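Local coordinates for protein IscA (Thermosynechococcus elongatus, PDB 1X0G) that binds a [2Fe-2S] cluster through conserved cysteines and serves as a scaffold for iron-sulfur cluster biosynthesis, assembling as an asymmetric, domain-swapped oligomer, at the interface of chains A and B, the interface of chains B and C and the interface of chains A and C. Coordinates in Å, arbitrary orientation; residue numbers count along the deposited sequence, not the author numbering. Chains: chain A/B/C, IscA.

Contact 1: the interface of chains A and B. Residues chain A 33, 41, 43; chain B 86, 89, 91.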
loop_
_atom_site.group_PDB
_atom_site.type_symbol
_atom_site.label_atom_id
_atom_site.label_comp_id
_atom_site.label_asym_id
_atom_site.label_seq_id
_atom_site.Cartn_x
_atom_site.Cartn_y
_atom_site.Cartn_z
ATOM N N GLN A 33 4.155 -4.925 10.471
ATOM C CA GLN A 33 4.404 -4.629 9.118
ATOM C C GLN A 33 3.183 -4.996 8.285
ATOM O O GLN A 33 2.357 -5.816 8.648
ATOM C CB GLN A 33 5.669 -5.333 8.683
ATOM C CG GLN A 33 5.473 -6.856 8.599
ATOM C CD GLN A 33 6.799 -7.648 8.287
ATOM O OE1 GLN A 33 7.165 -8.581 9.034
ATOM N NE2 GLN A 33 7.465 -7.307 7.173
ATOM N N ARG A 41 0.940 -7.399 10.431
ATOM C CA ARG A 41 1.426 -8.569 11.082
ATOM C C ARG A 41 2.460 -8.067 12.084
ATOM O O ARG A 41 3.272 -7.189 11.757
ATOM C CB ARG A 41 2.037 -9.507 10.079
ATOM C CG ARG A 41 2.293 -10.971 10.539
ATOM C CD ARG A 41 3.738 -11.267 10.104
ATOM N NE ARG A 41 4.433 -12.437 10.646
ATOM C CZ ARG A 41 4.004 -13.665 10.416
ATOM N NH1 ARG A 41 2.893 -13.836 9.689
ATOM N NH2 ARG A 41 4.675 -14.709 10.911
ATOM N N ASP A 43 5.772 -7.799 14.163
ATOM C CA ASP A 43 7.151 -8.075 13.798
ATOM C C ASP A 43 7.903 -8.083 15.161
ATOM O O ASP A 43 7.702 -7.210 15.994
ATOM C CB ASP A 43 7.608 -7.039 12.786
ATOM C CG ASP A 43 9.042 -7.242 12.330
ATOM O OD1 ASP A 43 9.436 -8.375 12.068
ATOM O OD2 ASP A 43 9.813 -6.261 12.199
ATOM N N MET B 86 8.435 -14.698 14.972
ATOM C CA MET B 86 7.060 -14.966 14.549
ATOM C C MET B 86 6.946 -16.121 13.591
ATOM O O MET B 86 5.876 -16.300 13.005
ATOM C CB MET B 86 6.480 -13.788 13.767
ATOM C CG MET B 86 6.602 -12.438 14.427
ATOM S SD MET B 86 5.439 -12.410 15.752
ATOM C CE MET B 86 3.972 -12.259 14.749
ATOM N N ALA B 89 7.758 -16.967 7.036
ATOM C CA ALA B 89 6.768 -16.424 6.153
ATOM C C ALA B 89 7.422 -15.928 4.919
ATOM O O ALA B 89 8.506 -15.314 4.928
ATOM C CB ALA B 89 6.043 -15.333 6.829
ATOM N N ARG B 91 7.910 -13.209 2.074
ATOM C CA ARG B 91 7.985 -11.804 2.142
ATOM C C ARG B 91 7.924 -11.272 0.707
ATOM O O ARG B 91 8.680 -11.710 -0.172
ATOM C CB ARG B 91 9.292 -11.416 2.774
ATOM C CG ARG B 91 9.504 -11.822 4.176
ATOM C CD ARG B 91 8.515 -11.277 5.065
ATOM N NE ARG B 91 8.436 -12.300 6.077
ATOM C CZ ARG B 91 8.819 -12.191 7.350
ATOM N NH1 ARG B 91 9.290 -11.059 7.847
ATOM N NH2 ARG B 91 8.743 -13.266 8.122
#
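B:Arg91, B:Met86, A:Arg41 and A:Gln33 carry this small patch between two copies of IscA, a scaffold of the HesB/IscA family, where strands 28-34 and 40-46 of chain A face strand 87-93 of chain B and the loop before it. B:Arg91 reaches across in a kinked path, bent at chi2 (-60°) and more mildly at chi3, and its guanidinium comes to lie across the end of A:Gln33. The side chains meet at about a right angle, with amide and guanidinium planes 80° apart, and the amide oxygen OE1 of A:Gln33 stays 3.5 Å from NH1 of B:Arg91, a loose approach. A hydrogen bond of 3.2 Å from B:Arg91 NE to B:Ala89 O steadies the guanidinium, the donor standing above the carbonyl plane. A:Arg41 and B:Met86 run alongside each other, pointing opposite ways. NH2 of A:Arg41 comes 2.9 Å from the backbone O of B:Met86, yet the N-H points away and the pair is not a hydrogen bond; NH2 also rests 3.5 Å from B:Met86 CB. The methyl CB of B:Ala89 sits above the rim of the A:Arg41 guanidinium. NE of A:Arg41 and NH2 of B:Arg91 lie 5.1 Å apart, like charges that A:Asp43 OD1, 5.0 Å from B:Arg91 NH1, might partly offset.

Contact 2: the interface of chains B and C. Residues chain B 7-8, 11-12; chain C 79-81, 90.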
loop_
_atom_site.group_PDB
_atom_site.type_symbol
_atom_site.label_atom_id
_atom_site.label_comp_id
_atom_site.label_asym_id
_atom_site.label_seq_id
_atom_site.Cartn_x
_atom_site.Cartn_y
_atom_site.Cartn_z
ATOM N N ALA B 7 8.063 19.170 -9.208
ATOM C CA ALA B 7 6.647 19.348 -9.418
ATOM C C ALA B 7 5.926 19.360 -8.077
ATOM O O ALA B 7 4.907 20.036 -7.926
ATOM C CB ALA B 7 6.116 18.311 -10.315
ATOM N N ALA B 8 6.487 18.652 -7.100
ATOM C CA ALA B 8 5.885 18.613 -5.763
ATOM C C ALA B 8 6.172 19.955 -5.088
ATOM O O ALA B 8 5.345 20.540 -4.403
ATOM C CB ALA B 8 6.396 17.470 -5.004
ATOM N N GLU B 11 3.802 22.753 -6.212
ATOM C CA GLU B 11 2.504 22.548 -5.717
ATOM C C GLU B 11 2.526 23.005 -4.312
ATOM O O GLU B 11 1.658 23.750 -3.874
ATOM C CB GLU B 11 2.111 21.096 -5.786
ATOM C CG GLU B 11 0.864 20.787 -4.949
ATOM C CD GLU B 11 -0.407 21.565 -5.356
ATOM O OE1 GLU B 11 -0.417 22.296 -6.386
ATOM O OE2 GLU B 11 -1.423 21.415 -4.624
ATOM N N LEU B 12 3.539 22.594 -3.588
ATOM C CA LEU B 12 3.712 23.179 -2.290
ATOM C C LEU B 12 3.665 24.680 -2.388
ATOM O O LEU B 12 2.870 25.337 -1.692
ATOM C CB LEU B 12 5.038 22.779 -1.711
ATOM C CG LEU B 12 5.016 21.356 -1.246
ATOM C CD1 LEU B 12 6.450 21.010 -1.005
ATOM C CD2 LEU B 12 4.111 21.193 -0.015
ATOM N N VAL C 79 8.471 12.201 -2.814
ATOM C CA VAL C 79 7.154 12.748 -3.021
ATOM C C VAL C 79 7.031 13.440 -4.398
ATOM O O VAL C 79 7.662 14.496 -4.709
ATOM C CB VAL C 79 6.826 13.693 -1.921
ATOM C CG1 VAL C 79 5.468 14.313 -2.150
ATOM C CG2 VAL C 79 6.988 13.009 -0.508
ATOM N N ASP C 80 6.245 12.847 -5.262
ATOM C CA ASP C 80 6.045 13.484 -6.522
ATOM C C ASP C 80 4.661 14.091 -6.497
ATOM O O ASP C 80 3.868 13.860 -5.516
ATOM C CB ASP C 80 6.105 12.451 -7.609
ATOM C CG ASP C 80 6.341 13.052 -8.970
ATOM O OD1 ASP C 80 6.668 14.279 -9.115
ATOM O OD2 ASP C 80 6.190 12.252 -9.921
ATOM N N TYR C 81 4.353 14.800 -7.582
ATOM C CA TYR C 81 3.078 15.370 -7.767
ATOM C C TYR C 81 2.609 15.316 -9.188
ATOM O O TYR C 81 3.301 15.728 -10.044
ATOM C CB TYR C 81 3.176 16.823 -7.398
ATOM C CG TYR C 81 1.844 17.473 -7.503
ATOM C CD1 TYR C 81 0.930 17.382 -6.456
ATOM C CD2 TYR C 81 1.461 18.129 -8.666
ATOM C CE1 TYR C 81 -0.342 17.970 -6.564
ATOM C CE2 TYR C 81 0.212 18.745 -8.783
ATOM C CZ TYR C 81 -0.679 18.650 -7.725
ATOM O OH TYR C 81 -1.908 19.236 -7.817
ATOM N N PHE C 90 -0.433 14.538 -5.028
ATOM C CA PHE C 90 0.851 14.034 -4.696
ATOM C C PHE C 90 0.865 12.567 -4.924
ATOM O O PHE C 90 -0.103 11.932 -4.762
ATOM C CB PHE C 90 1.179 14.328 -3.225
ATOM C CG PHE C 90 1.487 15.765 -2.974
ATOM C CD1 PHE C 90 0.587 16.595 -2.343
ATOM C CD2 PHE C 90 2.623 16.332 -3.475
ATOM C CE1 PHE C 90 0.857 17.940 -2.141
ATOM C CE2 PHE C 90 2.889 17.731 -3.292
ATOM C CZ PHE C 90 2.011 18.508 -2.609
#
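The CG methylene of B:Glu11 touches C:Phe90 and C:Tyr81, forming the apolar centre where helix 6-16 of chain B packs on strands 78-84 and 87-93 of chain C. It comes over the CZ end of the C:Phe90 ring, 3.5 Å from CZ, on the face that C:Tyr81 also covers, and lies over the face of C:Tyr81 as a CH-pi contact, 3.8 Å from the ring centroid. With its CG opposite the backbone N (chi1 166°) and a bend at chi2, B:Glu11 reaches outward along the tyrosine and lays its carboxylate nearly parallel to the ring, the planes 12° apart; against C:Phe90 the carboxylate is steeply turned. Within chain C, CD1 of C:Tyr81 stands above the rim of C:Phe90, probably limiting their tilt. One helical turn back, the small B:Ala8 lets the strands come close: its CA is 3.6 Å from CB of C:Tyr81, and its methyl CB faces CE2 of C:Phe90 at 3.9 Å. The backbone O of B:Ala7 lies 3.7 Å from CB of C:Tyr81, with B:Leu12 farther off. This symmetric helix-on-sheet packing, which occurs twice, probably helps hold two copies of IscA together in the tetramer. Toward the polar rim, the B:Glu11 carboxylate approaches the phenol of C:Tyr81, with OE1 3.7 Å from OH. The backbone N of C:Tyr81 donates a 2.8 Å hydrogen bond to OD1 of C:Asp80 from above the carboxylate plane.

Contact 3: the interface of chains A and C. Residues chain A 33-36, 41; chain C 101-102, 104.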
loop_
_atom_site.group_PDB
_atom_site.type_symbol
_atom_site.label_atom_id
_atom_site.label_comp_id
_atom_site.label_asym_id
_atom_site.label_seq_id
_atom_site.Cartn_x
_atom_site.Cartn_y
_atom_site.Cartn_z
ATOM N N GLN A 33 4.155 -4.925 10.471
ATOM C CA GLN A 33 4.404 -4.629 9.118
ATOM C C GLN A 33 3.183 -4.996 8.285
ATOM O O GLN A 33 2.357 -5.816 8.648
ATOM C CB GLN A 33 5.669 -5.333 8.683
ATOM C CG GLN A 33 5.473 -6.856 8.599
ATOM C CD GLN A 33 6.799 -7.648 8.287
ATOM O OE1 GLN A 33 7.165 -8.581 9.034
ATOM N NE2 GLN A 33 7.465 -7.307 7.173
ATOM N N PRO A 34 3.046 -4.358 7.140
ATOM C CA PRO A 34 1.887 -4.690 6.327
ATOM C C PRO A 34 1.885 -6.164 5.995
ATOM O O PRO A 34 2.958 -6.708 5.780
ATOM C CB PRO A 34 2.148 -3.907 5.021
ATOM C CG PRO A 34 3.183 -2.828 5.404
ATOM C CD PRO A 34 3.950 -3.346 6.523
ATOM N N SER A 35 0.696 -6.804 5.924
ATOM C CA SER A 35 0.668 -8.208 5.740
ATOM C C SER A 35 -0.439 -8.634 4.833
ATOM O O SER A 35 -1.332 -7.863 4.641
ATOM C CB SER A 35 0.594 -8.867 7.097
ATOM O OG SER A 35 -0.661 -8.766 7.578
ATOM N N GLU A 36 -0.321 -9.806 4.202
ATOM C CA GLU A 36 -1.359 -10.369 3.359
ATOM C C GLU A 36 -2.634 -10.728 4.108
ATOM O O GLU A 36 -3.722 -10.192 3.827
ATOM C CB GLU A 36 -0.832 -11.539 2.614
ATOM C CG GLU A 36 0.335 -11.099 1.931
ATOM C CD GLU A 36 0.018 -10.571 0.493
ATOM O OE1 GLU A 36 -0.536 -11.360 -0.325
ATOM O OE2 GLU A 36 0.353 -9.398 0.163
ATOM N N ARG A 41 0.940 -7.399 10.431
ATOM C CA ARG A 41 1.426 -8.569 11.082
ATOM C C ARG A 41 2.460 -8.067 12.084
ATOM O O ARG A 41 3.272 -7.189 11.757
ATOM C CB ARG A 41 2.037 -9.507 10.079
ATOM C CG ARG A 41 2.293 -10.971 10.539
ATOM C CD ARG A 41 3.738 -11.267 10.104
ATOM N NE ARG A 41 4.433 -12.437 10.646
ATOM C CZ ARG A 41 4.004 -13.665 10.416
ATOM N NH1 ARG A 41 2.893 -13.836 9.689
ATOM N NH2 ARG A 41 4.675 -14.709 10.911
ATOM N N CYS C 101 4.254 -8.846 4.405
ATOM C CA CYS C 101 4.627 -10.140 4.962
ATOM C C CYS C 101 3.525 -11.232 4.643
ATOM O O CYS C 101 2.325 -10.952 4.700
ATOM C CB CYS C 101 4.986 -9.921 6.397
ATOM S SG CYS C 101 5.319 -11.472 7.202
ATOM N N GLY C 102 3.935 -12.428 4.219
ATOM C CA GLY C 102 2.980 -13.419 3.683
ATOM C C GLY C 102 2.403 -14.133 4.867
ATOM O O GLY C 102 2.692 -13.799 6.004
ATOM N N GLY C 104 1.760 -16.908 7.736
ATOM C CA GLY C 104 2.619 -17.752 8.564
ATOM C C GLY C 104 2.133 -19.196 8.564
ATOM O O GLY C 104 2.775 -20.019 9.159
#
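C:Cys101 swings SG opposite its own backbone N (chi1 175°), and A:Arg41, extended at chi1 (-165°) but bent at chi2, brings its CD methylene to that sulfur at 3.3 Å. This cysteine belongs to the Cys-Gly-Cys motif of the HesB/IscA family and is a [2Fe-2S] cluster ligand, so chain A packs directly beside a cluster-binding cysteine sulfur of chain C. Beyond CD, the NE of A:Arg41 lies 3.7 Å from SG of C:Cys101, while NH1 hangs near the backbone of C:Gly102 and C:Gly104. With A:Arg41 shortened to an alanine, the sulfur of C:Cys101 would probably lose its aliphatic and cationic neighbour, and a gap is likely to open beside it. From another side, the amide of A:Gln33 borders the cysteine, its CD 3.5 Å from CB of C:Cys101. The backbones lock the arrangement: A:Ser35 and C:Cys101 form a parallel beta bridge between the chains. C:Cys101 N donates to the carbonyl O of A:Pro34 at 2.9 Å, and A:Glu36 N returns a bond of 2.9 Å to C:Cys101 O, nearly straight at its hydrogen (167°), so that chain A engages both the N-H and the C=O of the cysteine. The CG of A:Glu36 packs on CA of C:Gly102, 3.9 Å away.

Contact 1 and contact 3 lie about 5 Å apart, centre to centre of their C-alpha atoms, and share A:Gln33 and A:Arg41, so strands 28-34 and 40-46 of chain A meet chains B and C at one three-chain junction. Contact 2 sits some 32 Å from contact 1 and 30 Å from contact 3, joining B and C through a symmetric interface, whereas the junction with chain A is not an exact two-fold. Strand 87-93 serves both contacts 1 and 2, in different copies. Chains B and C together present a composite surface to chain A, which would fit the tetrameric, domain-swapped, asymmetric assembly.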